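Local structure of laminin subunit ALPHA-1 (2JD4) at residues V245-E251 against N336-S340; H260-G264 against S315-D319; V236-S242 against D322-G328. The protein is a basement membrane protein, a chain of laminin-111, whose metal-binding laminin G domains LG4-5 carry sites of anchorage to the cell surface. The protein carries 4 engineered substitutions. Residues are numbered along the deposited sequence.

Interaction 1: V245-E251 against N336-S340; sequences VDAIGLE and NSLSS. Engineered in segment 336-340: Ser-337 (natural residue Cys). With MG (magnesium ion), chain D.
Residues 247-251 form an extended strand. Residues 336-340 form an irregular loop over one face of it and run roughly the same way, with end-to-end directions 24° apart. Gly-249 and Ser-337 are nearest, 5.0 Å between CA atoms. No direct backbone-backbone hydrogen bond joins the segments. Asn-336, with chi1 t, donates ND2 to Val-245 O at 2.8 Å. Ser-337 is an engineered substitution for Cys. With chi1 m, its OG makes a weak hydrogen bond to Ala-247 O (2.8 Å). One water donates to Ile-248 O (3.0 Å) and accepts from Ser-337 N (2.9 Å). Gly-249 CA makes a CA-H...O contact with Ser-337 O at 3.2 Å, where a CB would clash. The strand belongs to the laminin G beta sandwich. Ile-248 and Leu-250 point away from the loop, and Leu-250 packs on Leu-288 and Ala-290 of strand 286-293. Leu-338 (chi1 m, chi2 t) brings CD2 to 3.8 Å from Gly-249 CA. Glu-251 (chi1 p, chi2 t) is the main acceptor. Its OE1 takes Ser-340 N at 2.8 Å. Its OE2 takes Ser-339 OG at 2.7 Å and Ser-339 N at 3.2 Å, and also His-260 NE2. Asp-246 points away from the loop. Its OD2 binds magnesium at 2.2 Å, and its OD1 accepts from a magnesium-bound water at 2.6 Å.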
loop_
_atom_site.group_PDB
_atom_site.type_symbol
_atom_site.label_atom_id
_atom_site.label_comp_id
_atom_site.label_asym_id
_atom_site.label_seq_id
_atom_site.Cartn_x
_atom_site.Cartn_y
_atom_site.Cartn_z
ATOM N N VAL A 245 -11.271 27.692 -10.032
ATOM C CA VAL A 245 -12.559 27.397 -9.403
ATOM C C VAL A 245 -12.980 25.913 -9.376
ATOM O O VAL A 245 -13.328 25.372 -8.321
ATOM C CB VAL A 245 -13.685 28.212 -10.090
ATOM C CG1 VAL A 245 -15.022 27.957 -9.402
ATOM C CG2 VAL A 245 -13.344 29.702 -10.057
ATOM N N ASP A 246 -12.968 25.263 -10.535
ATOM C CA ASP A 246 -13.360 23.856 -10.633
ATOM C C ASP A 246 -12.632 22.950 -9.628
ATOM O O ASP A 246 -11.400 22.921 -9.591
ATOM C CB ASP A 246 -13.115 23.357 -12.060
ATOM C CG ASP A 246 -14.101 23.949 -13.059
ATOM O OD1 ASP A 246 -14.722 24.984 -12.741
ATOM O OD2 ASP A 246 -14.249 23.379 -14.158
ATOM N N ALA A 247 -13.398 22.205 -8.831
ATOM C CA ALA A 247 -12.817 21.304 -7.832
ATOM C C ALA A 247 -13.845 20.430 -7.111
ATOM O O ALA A 247 -15.047 20.702 -7.152
ATOM C CB ALA A 247 -12.036 22.117 -6.804
ATOM N N ILE A 248 -13.360 19.370 -6.463
ATOM C CA ILE A 248 -14.211 18.472 -5.680
ATOM C C ILE A 248 -13.495 18.159 -4.366
ATOM O O ILE A 248 -12.265 18.184 -4.307
ATOM C CB ILE A 248 -14.507 17.137 -6.409
ATOM C CG1 ILE A 248 -13.236 16.293 -6.522
ATOM C CG2 ILE A 248 -15.076 17.417 -7.797
ATOM C CD1 ILE A 248 -13.503 14.875 -6.999
ATOM N N GLY A 249 -14.260 17.875 -3.316
ATOM C CA GLY A 249 -13.660 17.571 -2.025
ATOM C C GLY A 249 -14.509 16.661 -1.155
ATOM O O GLY A 249 -15.734 16.663 -1.255
ATOM N N LEU A 250 -13.843 15.877 -0.306
ATOM C CA LEU A 250 -14.500 14.953 0.615
ATOM C C LEU A 250 -13.818 15.176 1.968
ATOM O O LEU A 250 -12.592 15.084 2.069
ATOM C CB LEU A 250 -14.285 13.512 0.148
ATOM C CG LEU A 250 -15.294 12.439 0.556
ATOM C CD1 LEU A 250 -16.649 12.748 -0.066
ATOM C CD2 LEU A 250 -14.805 11.069 0.084
ATOM N N GLU A 251 -14.600 15.472 3.000
ATOM C CA GLU A 251 -14.037 15.738 4.320
ATOM C C GLU A 251 -14.992 15.431 5.465
ATOM O O GLU A 251 -16.208 15.344 5.277
ATOM C CB GLU A 251 -13.614 17.212 4.412
ATOM C CG GLU A 251 -14.626 18.168 3.788
ATOM C CD GLU A 251 -14.312 19.649 4.010
ATOM O OE1 GLU A 251 -13.128 20.023 4.163
ATOM O OE2 GLU A 251 -15.270 20.452 4.010
ATOM N N ASN A 336 -10.244 24.411 -3.636
ATOM C CA ASN A 336 -11.471 25.187 -3.723
ATOM C C ASN A 336 -12.745 24.511 -3.244
ATOM O O ASN A 336 -13.740 25.194 -2.983
ATOM C CB ASN A 336 -11.670 25.706 -5.149
ATOM C CG ASN A 336 -12.493 26.972 -5.182
ATOM O OD1 ASN A 336 -12.289 27.865 -4.357
ATOM N ND2 ASN A 336 -13.420 27.066 -6.131
ATOM N N SER A 337 -12.730 23.184 -3.131
ATOM C CA SER A 337 -13.917 22.477 -2.654
ATOM C C SER A 337 -13.698 21.718 -1.338
ATOM O O SER A 337 -14.180 20.599 -1.153
ATOM C CB SER A 337 -14.457 21.544 -3.740
ATOM O OG SER A 337 -15.002 22.305 -4.814
ATOM N N LEU A 338 -12.959 22.351 -0.433
ATOM C CA LEU A 338 -12.692 21.819 0.901
ATOM C C LEU A 338 -12.770 22.995 1.872
ATOM O O LEU A 338 -12.095 24.002 1.682
ATOM C CB LEU A 338 -11.297 21.173 0.979
ATOM C CG LEU A 338 -11.169 19.748 0.425
ATOM C CD1 LEU A 338 -9.722 19.269 0.537
ATOM C CD2 LEU A 338 -12.100 18.812 1.202
ATOM N N SER A 339 -13.607 22.887 2.897
ATOM C CA SER A 339 -13.711 23.969 3.875
ATOM C C SER A 339 -12.675 23.781 4.985
ATOM O O SER A 339 -12.200 24.753 5.587
ATOM C CB SER A 339 -15.124 24.025 4.479
ATOM O OG SER A 339 -15.445 22.843 5.194
ATOM N N SER A 340 -12.312 22.529 5.241
ATOM C CA SER A 340 -11.342 22.213 6.281
ATOM C C SER A 340 -9.920 22.086 5.760
ATOM O O SER A 340 -9.694 21.846 4.572
ATOM C CB SER A 340 -11.722 20.911 6.995
ATOM O OG SER A 340 -10.710 20.544 7.923
HETATM MG MG MG D . -15.085 24.255 -16.024
HETATM O O HOH W 1 -15.756 26.019 -14.837
HETATM O O HOH W 2 -11.148 20.794 -3.260
HETATM O O HOH W 3 -13.223 24.915 -16.311
HETATM O O HOH W 4 -17.135 23.542 -16.038
#

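Interaction 2: H260-G264 against S315-D319; sequences HVNNG and STSAD. With MG (magnesium ion), chain D.
This contact forms part of the magnesium site at the edge of the second laminin G domain. Asp-319 OD2 binds the ion at 2.2 Å, and Asp-246 is the other protein ligand. Three waters complete the observed shell, with oxygens at 2.0, 2.2 and 2.2 Å from MG. Asp-319 has chi1 m, and its OD1 accepts from Ser-317 OG at 2.7 Å, which leaves OD2 to the metal. Residues 260-262 end a strand, and residues 315-319 are loop. Asn-263 and Ala-318 come nearest, with CA atoms 4.5 Å apart. No clear direct hydrogen bond crosses between the segments; the polar link runs through water. One metal-bound water donates to Asn-263 O at 2.7 Å and to Ser-317 O at 2.6 Å. A second donates to Asn-263 O at 3.2 Å. Asn-263 therefore lies in the second shell of the ion. Its side chain, chi1 m, packs on the loop, with OD1 3.7 Å from Ala-318 CB; OD1 also takes a weak hydrogen bond from Lys-292. The backbone O of Asn-263 is 3.1 Å from Ser-315 CB. Asn-262, chi1 t, makes an Asx turn: OD1 accepts from Gly-264 N at 2.7 Å. At Gly-264, phi 101°, a CB would jam against Asn-263 O. Lys-292 of strand 286-293 donates to Thr-316 O and touches Ala-318. Strand 256-262 runs between strands 247-253 and 267-272, bonded to both through its backbone.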
loop_
_atom_site.group_PDB
_atom_site.type_symbol
_atom_site.label_atom_id
_atom_site.label_comp_id
_atom_site.label_asym_id
_atom_site.label_seq_id
_atom_site.Cartn_x
_atom_site.Cartn_y
_atom_site.Cartn_z
ATOM N N HIS A 260 -18.237 18.103 -1.495
ATOM C CA HIS A 260 -18.396 19.362 -2.227
ATOM C C HIS A 260 -17.991 19.208 -3.680
ATOM O O HIS A 260 -17.054 18.482 -4.002
ATOM C CB HIS A 260 -17.516 20.463 -1.632
ATOM C CG HIS A 260 -17.663 20.641 -0.155
ATOM N ND1 HIS A 260 -18.810 21.135 0.427
ATOM C CD2 HIS A 260 -16.795 20.406 0.859
ATOM C CE1 HIS A 260 -18.643 21.198 1.736
ATOM N NE2 HIS A 260 -17.429 20.760 2.024
ATOM N N VAL A 261 -18.682 19.922 -4.557
ATOM C CA VAL A 261 -18.371 19.884 -5.974
ATOM C C VAL A 261 -18.612 21.268 -6.568
ATOM O O VAL A 261 -19.576 21.941 -6.207
ATOM C CB VAL A 261 -19.259 18.856 -6.708
ATOM C CG1 VAL A 261 -19.150 19.041 -8.212
ATOM C CG2 VAL A 261 -18.836 17.443 -6.325
ATOM N N ASN A 262 -17.722 21.702 -7.456
ATOM C CA ASN A 262 -17.879 23.000 -8.107
ATOM C C ASN A 262 -17.517 22.872 -9.579
ATOM O O ASN A 262 -16.357 22.643 -9.926
ATOM C CB ASN A 262 -16.990 24.062 -7.458
ATOM C CG ASN A 262 -17.348 25.468 -7.909
ATOM O OD1 ASN A 262 -17.535 25.713 -9.099
ATOM N ND2 ASN A 262 -17.445 26.398 -6.960
ATOM N N ASN A 263 -18.520 23.024 -10.437
ATOM C CA ASN A 263 -18.335 22.917 -11.879
ATOM C C ASN A 263 -18.143 24.282 -12.537
ATOM O O ASN A 263 -18.286 24.427 -13.754
ATOM C CB ASN A 263 -19.538 22.201 -12.494
ATOM C CG ASN A 263 -19.759 20.822 -11.897
ATOM O OD1 ASN A 263 -18.852 19.992 -11.881
ATOM N ND2 ASN A 263 -20.967 20.571 -11.402
ATOM N N GLY A 264 -17.813 25.282 -11.723
ATOM C CA GLY A 264 -17.592 26.618 -12.244
ATOM C C GLY A 264 -18.750 27.580 -12.044
ATOM O O GLY A 264 -18.679 28.730 -12.476
ATOM N N SER A 315 -23.328 24.402 -15.358
ATOM C CA SER A 315 -22.155 23.701 -15.874
ATOM C C SER A 315 -22.119 22.328 -15.201
ATOM O O SER A 315 -22.549 22.188 -14.056
ATOM C CB SER A 315 -20.881 24.473 -15.526
ATOM O OG SER A 315 -20.974 25.827 -15.931
ATOM N N THR A 316 -21.603 21.320 -15.898
ATOM C CA THR A 316 -21.557 19.972 -15.338
ATOM C C THR A 316 -20.171 19.339 -15.266
ATOM O O THR A 316 -19.999 18.296 -14.637
ATOM C CB THR A 316 -22.472 19.018 -16.135
ATOM O OG1 THR A 316 -22.105 19.053 -17.522
ATOM C CG2 THR A 316 -23.928 19.427 -15.985
ATOM N N SER A 317 -19.184 19.957 -15.903
ATOM C CA SER A 317 -17.836 19.402 -15.892
ATOM C C SER A 317 -16.917 20.043 -14.857
ATOM O O SER A 317 -16.788 21.265 -14.795
ATOM C CB SER A 317 -17.204 19.533 -17.280
ATOM O OG SER A 317 -15.858 19.086 -17.280
ATOM N N ALA A 318 -16.297 19.209 -14.026
ATOM C CA ALA A 318 -15.355 19.698 -13.025
ATOM C C ALA A 318 -14.024 19.599 -13.744
ATOM O O ALA A 318 -13.366 18.555 -13.737
ATOM C CB ALA A 318 -15.365 18.810 -11.797
ATOM N N ASP A 319 -13.638 20.691 -14.385
ATOM C CA ASP A 319 -12.411 20.706 -15.154
ATOM C C ASP A 319 -11.143 20.837 -14.339
ATOM O O ASP A 319 -10.504 21.887 -14.320
ATOM C CB ASP A 319 -12.491 21.801 -16.213
ATOM C CG ASP A 319 -13.661 21.593 -17.151
ATOM O OD1 ASP A 319 -13.679 20.562 -17.861
ATOM O OD2 ASP A 319 -14.572 22.441 -17.161
HETATM MG MG MG D . -15.085 24.255 -16.024
HETATM O O HOH W 4 -17.135 23.542 -16.038
HETATM O O HOH W 1 -15.756 26.019 -14.837
HETATM O O HOH W 3 -13.223 24.915 -16.311
#

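Interaction 3: V236-S242 against D322-G328; sequences VLLGISS and DPIYVGG
Ile-240 sets its CD1 against Ile-324 CG1 at 3.6 Å, both side chains with chi1 m and chi2 t. Leu-238 joins them, its CG 3.9 Å from Ile-324 CG2. The strands behind these contacts, 236-241 and 322-326, are antiparallel. Their axes approach to 4.8 Å at 165°. Gly-239 and Tyr-325 are a hydrogen-bonded pair. Tyr-325 N donates to Gly-239 O at 2.9 Å, and Gly-239 N donates to Tyr-325 O at 3.0 Å. Leu-238 and Val-326 are the next pair, non-hydrogen-bonded, with CA atoms 4.6 Å apart and side chains on the same face. Then Gly-327 N donates to Leu-237 O at 2.8 Å. Leu-238 CA adds a CA-H...O contact to Tyr-325 O at 3.3 Å, and Gly-327 CA adds one to Val-236 O at 3.2 Å. Toward residue 322 the strands are bridged by a water that accepts from Ser-241 N at 2.8 Å and donates to Pro-323 O at 2.8 Å. Gly-327, at phi 79° and psi 2°, ends the extended run; Gly-328, at phi 150°, also takes a conformation suited to glycine. On the other edge of strand 235-241, Leu-237 and Leu-238 both face Leu-250, a classic beta bulge. Tyr-325 lies on the opposite face from Leu-238 and touches Ala-210. Ile-324 touches Val-212. The pairing is that of central strands in one sheet of the concanavalin-like laminin G beta sandwich.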
loop_
_atom_site.group_PDB
_atom_site.type_symbol
_atom_site.label_atom_id
_atom_site.label_comp_id
_atom_site.label_asym_id
_atom_site.label_seq_id
_atom_site.Cartn_x
_atom_site.Cartn_y
_atom_site.Cartn_z
ATOM N N VAL A 236 -9.666 15.916 6.726
ATOM C CA VAL A 236 -9.829 15.936 5.283
ATOM C C VAL A 236 -9.557 14.534 4.747
ATOM O O VAL A 236 -8.614 13.879 5.174
ATOM C CB VAL A 236 -8.831 16.913 4.624
ATOM C CG1 VAL A 236 -8.907 16.782 3.107
ATOM C CG2 VAL A 236 -9.130 18.351 5.069
ATOM N N LEU A 237 -10.379 14.078 3.809
ATOM C CA LEU A 237 -10.191 12.754 3.223
ATOM C C LEU A 237 -9.591 12.840 1.820
ATOM O O LEU A 237 -8.579 12.195 1.531
ATOM C CB LEU A 237 -11.527 12.001 3.172
ATOM C CG LEU A 237 -12.122 11.593 4.529
ATOM C CD1 LEU A 237 -13.552 11.081 4.346
ATOM C CD2 LEU A 237 -11.240 10.512 5.168
ATOM N N LEU A 238 -10.200 13.647 0.954
ATOM C CA LEU A 238 -9.705 13.769 -0.407
ATOM C C LEU A 238 -10.078 15.087 -1.082
ATOM O O LEU A 238 -11.141 15.656 -0.821
ATOM C CB LEU A 238 -10.218 12.583 -1.237
ATOM C CG LEU A 238 -9.799 12.396 -2.699
ATOM C CD1 LEU A 238 -9.805 10.905 -3.036
ATOM C CD2 LEU A 238 -10.731 13.183 -3.626
ATOM N N GLY A 239 -9.177 15.564 -1.943
ATOM C CA GLY A 239 -9.403 16.796 -2.675
ATOM C C GLY A 239 -8.656 16.843 -3.999
ATOM O O GLY A 239 -7.492 16.436 -4.096
ATOM N N ILE A 240 -9.341 17.316 -5.037
ATOM C CA ILE A 240 -8.743 17.469 -6.364
ATOM C C ILE A 240 -9.191 18.856 -6.809
ATOM O O ILE A 240 -10.382 19.078 -7.040
ATOM C CB ILE A 240 -9.278 16.417 -7.360
ATOM C CG1 ILE A 240 -9.052 15.007 -6.800
ATOM C CG2 ILE A 240 -8.557 16.558 -8.699
ATOM C CD1 ILE A 240 -9.627 13.906 -7.677
ATOM N N SER A 241 -8.249 19.784 -6.933
ATOM C CA SER A 241 -8.616 21.151 -7.287
ATOM C C SER A 241 -7.710 21.872 -8.278
ATOM O O SER A 241 -6.495 21.667 -8.298
ATOM C CB SER A 241 -8.699 21.985 -6.007
ATOM O OG SER A 241 -8.992 23.347 -6.287
ATOM N N SER A 242 -8.318 22.717 -9.106
ATOM C CA SER A 242 -7.560 23.516 -10.061
ATOM C C SER A 242 -7.125 24.740 -9.252
ATOM O O SER A 242 -7.621 24.958 -8.147
ATOM C CB SER A 242 -8.451 23.964 -11.217
ATOM O OG SER A 242 -9.471 24.834 -10.756
ATOM N N ASP A 322 -5.277 18.307 -11.926
ATOM C CA ASP A 322 -4.338 18.411 -10.823
ATOM C C ASP A 322 -4.193 17.130 -10.005
ATOM O O ASP A 322 -4.938 16.171 -10.193
ATOM C CB ASP A 322 -4.791 19.563 -9.929
ATOM C CG ASP A 322 -4.960 20.861 -10.707
ATOM O OD1 ASP A 322 -4.104 21.754 -10.569
ATOM O OD2 ASP A 322 -5.940 20.980 -11.466
ATOM N N PRO A 323 -3.206 17.099 -9.093
ATOM C CA PRO A 323 -2.982 15.916 -8.258
ATOM C C PRO A 323 -4.123 15.631 -7.290
ATOM O O PRO A 323 -4.949 16.498 -7.002
ATOM C CB PRO A 323 -1.678 16.250 -7.523
ATOM C CG PRO A 323 -0.977 17.171 -8.479
ATOM C CD PRO A 323 -2.101 18.061 -8.942
ATOM N N ILE A 324 -4.161 14.401 -6.796
ATOM C CA ILE A 324 -5.178 13.992 -5.843
ATOM C C ILE A 324 -4.547 14.018 -4.455
ATOM O O ILE A 324 -3.607 13.272 -4.179
ATOM C CB ILE A 324 -5.675 12.556 -6.124
ATOM C CG1 ILE A 324 -6.308 12.478 -7.517
ATOM C CG2 ILE A 324 -6.690 12.141 -5.063
ATOM C CD1 ILE A 324 -6.728 11.070 -7.910
ATOM N N TYR A 325 -5.060 14.883 -3.590
ATOM C CA TYR A 325 -4.544 14.989 -2.232
ATOM C C TYR A 325 -5.372 14.140 -1.286
ATOM O O TYR A 325 -6.590 14.292 -1.206
ATOM C CB TYR A 325 -4.518 16.457 -1.785
ATOM C CG TYR A 325 -3.307 17.191 -2.321
ATOM C CD1 TYR A 325 -3.273 17.663 -3.635
ATOM C CD2 TYR A 325 -2.148 17.309 -1.549
ATOM C CE1 TYR A 325 -2.104 18.225 -4.171
ATOM C CE2 TYR A 325 -0.982 17.866 -2.070
ATOM C CZ TYR A 325 -0.965 18.317 -3.385
ATOM O OH TYR A 325 0.198 18.834 -3.914
ATOM N N VAL A 326 -4.700 13.233 -0.579
ATOM C CA VAL A 326 -5.377 12.332 0.347
ATOM C C VAL A 326 -5.013 12.566 1.808
ATOM O O VAL A 326 -3.841 12.627 2.163
ATOM C CB VAL A 326 -5.054 10.858 0.007
ATOM C CG1 VAL A 326 -5.881 9.941 0.886
ATOM C CG2 VAL A 326 -5.319 10.587 -1.475
ATOM N N GLY A 327 -6.030 12.707 2.653
ATOM C CA GLY A 327 -5.792 12.905 4.076
ATOM C C GLY A 327 -5.389 14.298 4.530
ATOM O O GLY A 327 -5.142 14.509 5.725
ATOM N N GLY A 328 -5.323 15.248 3.599
ATOM C CA GLY A 328 -4.936 16.611 3.945
ATOM C C GLY A 328 -4.233 17.309 2.792
ATOM O O GLY A 328 -4.254 16.815 1.665
HETATM O O HOH W 5 -5.595 19.085 -6.242
#

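In the fold
The three contacts lie in one laminin G domain and share one sheet. Strand 247-253 of interaction 1 sits between strand 235-241 of interaction 3 and strand 256-262 of interaction 2, joined to each by backbone hydrogen bonds. Interaction 3 is buried strand pairing, with main-chain bonds and apolar side chains. Interaction 1 is also buried but relies on polar side chains to hold a loop over the sheet. Interaction 2 is only partly buried and is bridged by water. Interactions 1 and 2 meet at the magnesium, each supplying one aspartate and sharing three waters, and Asp-319 N lies 2.8 Å from Asp-246 OD2, a probable hydrogen bond.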